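Local coordinates for tegumental protein 20.8 kDa (Clonorchis sinensis, PDB 5X2E) that binds a calcium ion in an EF-hand of its calmodulin-like domain, the part of this longer tegumental-allergen-like protein described here, at residues A[21-24]-A[25-29]. Residues are numbered along the deposited sequence; the frame is centred on the assembly and turned at random.
Sequences PELE and QYVAE. With CA (calcium ion), chain B.
Glu22 OE1, on the residue whose backbone O accepts from Tyr26 N at 3.0 Å, is gripped twice: it binds the calcium ion at 2.5 Å and takes a hydrogen bond from Ser19 N, which would help fix the rotation of the carboxylate. OE2 of Glu22 binds the same ion, also at 2.5 Å, so the side chain extends off the first turn to hold the metal with both oxygens. The Tyr26-Glu22 bond is one of four successive i-to-i+4 backbone bonds that join residues 21-24 to residues 25-29 as a single helix; Gln25 N donates to Pro21 O at 2.8 Å, Val27 N to Leu23 O and Ala28 N to Glu24 O. All four are fairly straight, each carbonyl accepting from the N-H four residues on, while the side chains fan outward. Leu23 and Val27, one turn apart, line the same flank; Leu23 CD1 lies 4.3 Å from Val27 CG2, a loose apolar contact completed by helix 35-44, where Val37 and Trp40 meet Leu23 and Met36 meets Val27. With Val27 CG1 anti to the backbone N (chi1 165°), CG2 is left beside that N and 3.3 Å from Leu23 O. On another flank Tyr26 packs against Ile6, Ser9 and Ile10 of helix 3-10. Gln25 extends outward from the helix, its CG anti to the backbone N (chi1 178°), and its NE2 donates to Glu29 OE2 at 2.7 Å, meeting the syn side of the carboxylate close to the Gln25 amide plane; Lys12 holds the OE1 end, so both ends of the amide are engaged and its flip is fixed. A water ligand binds the calcium at 2.3 Å and, with Asp11, Asp13, Thr15 and the carbonyl of Val17, completes the shell, Glu22 being the bidentate last ligand at the start of the exiting helix of an EF-hand.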
loop_
_atom_site.group_PDB
_atom_site.type_symbol
_atom_site.label_atom_id
_atom_site.label_comp_id
_atom_site.label_asym_id
_atom_site.label_seq_id
_atom_site.Cartn_x
_atom_site.Cartn_y
_atom_site.Cartn_z
ATOM N N PRO A 21 4.675 -4.085 -9.437
ATOM C CA PRO A 21 5.114 -2.857 -10.149
ATOM C C PRO A 21 4.710 -1.556 -9.420
ATOM O O PRO A 21 5.517 -0.612 -9.414
ATOM C CB PRO A 21 4.409 -2.978 -11.514
ATOM C CG PRO A 21 4.344 -4.506 -11.714
ATOM C CD PRO A 21 3.996 -5.034 -10.340
ATOM N N GLU A 22 3.506 -1.500 -8.832
ATOM C CA GLU A 22 3.107 -0.313 -8.078
ATOM C C GLU A 22 4.080 -0.020 -6.945
ATOM O O GLU A 22 4.485 1.120 -6.758
ATOM C CB GLU A 22 1.682 -0.493 -7.502
ATOM C CG GLU A 22 0.587 -0.251 -8.526
ATOM C CD GLU A 22 -0.812 -0.560 -7.984
ATOM O OE1 GLU A 22 -0.959 -1.335 -7.007
ATOM O OE2 GLU A 22 -1.811 -0.027 -8.516
ATOM N N LEU A 23 4.432 -1.049 -6.188
ATOM C CA LEU A 23 5.357 -0.915 -5.080
ATOM C C LEU A 23 6.726 -0.466 -5.595
ATOM O O LEU A 23 7.336 0.453 -5.060
ATOM C CB LEU A 23 5.446 -2.261 -4.349
ATOM C CG LEU A 23 6.510 -2.367 -3.262
ATOM C CD1 LEU A 23 6.245 -1.374 -2.101
ATOM C CD2 LEU A 23 6.552 -3.803 -2.776
ATOM N N GLU A 24 7.174 -1.089 -6.687
ATOM C CA GLU A 24 8.480 -0.777 -7.230
ATOM C C GLU A 24 8.544 0.651 -7.783
ATOM O O GLU A 24 9.563 1.346 -7.611
ATOM C CB GLU A 24 8.843 -1.830 -8.282
ATOM C CG GLU A 24 9.102 -3.166 -7.582
ATOM C CD GLU A 24 8.813 -4.407 -8.335
ATOM O OE1 GLU A 24 8.411 -4.379 -9.515
ATOM O OE2 GLU A 24 9.068 -5.464 -7.693
ATOM N N GLN A 25 7.456 1.111 -8.398
ATOM C CA GLN A 25 7.391 2.498 -8.866
ATOM C C GLN A 25 7.436 3.479 -7.696
ATOM O O GLN A 25 8.149 4.472 -7.723
ATOM C CB GLN A 25 6.131 2.734 -9.682
ATOM C CG GLN A 25 5.997 4.173 -10.135
ATOM C CD GLN A 25 4.885 4.383 -11.112
ATOM O OE1 GLN A 25 3.912 3.612 -11.168
ATOM N NE2 GLN A 25 5.020 5.430 -11.913
ATOM N N TYR A 26 6.691 3.198 -6.639
ATOM C CA TYR A 26 6.743 4.066 -5.476
ATOM C C TYR A 26 8.142 4.156 -4.870
ATOM O O TYR A 26 8.625 5.240 -4.517
ATOM C CB TYR A 26 5.752 3.567 -4.444
ATOM C CG TYR A 26 5.692 4.433 -3.218
ATOM C CD1 TYR A 26 6.469 4.143 -2.109
ATOM C CD2 TYR A 26 4.837 5.540 -3.156
ATOM C CE1 TYR A 26 6.404 4.939 -0.964
ATOM C CE2 TYR A 26 4.777 6.341 -2.027
ATOM C CZ TYR A 26 5.556 6.027 -0.933
ATOM O OH TYR A 26 5.470 6.800 0.188
ATOM N N VAL A 27 8.818 3.022 -4.768
ATOM C CA VAL A 27 10.149 3.002 -4.192
ATOM C C VAL A 27 11.083 3.848 -5.027
ATOM O O VAL A 27 11.784 4.722 -4.490
ATOM C CB VAL A 27 10.646 1.561 -4.067
ATOM C CG1 VAL A 27 12.169 1.504 -3.805
ATOM C CG2 VAL A 27 9.879 0.848 -2.951
ATOM N N ALA A 28 11.074 3.628 -6.337
ATOM C CA ALA A 28 12.001 4.368 -7.169
ATOM C C ALA A 28 11.655 5.858 -7.175
ATOM O O ALA A 28 12.545 6.699 -7.115
ATOM C CB ALA A 28 11.997 3.810 -8.597
ATOM N N GLU A 29 10.376 6.191 -7.299
ATOM C CA GLU A 29 9.975 7.591 -7.446
ATOM C C GLU A 29 10.252 8.415 -6.198
ATOM O O GLU A 29 10.375 9.631 -6.263
ATOM C CB GLU A 29 8.489 7.667 -7.808
ATOM C CG GLU A 29 8.296 7.928 -9.268
ATOM C CD GLU A 29 6.957 7.504 -9.801
ATOM O OE1 GLU A 29 5.949 7.590 -9.052
ATOM O OE2 GLU A 29 6.929 7.058 -10.993
HETATM CA CA CA B . -3.432 -1.540 -7.297
HETATM O O HOH W 1 -2.938 -3.167 -8.911
#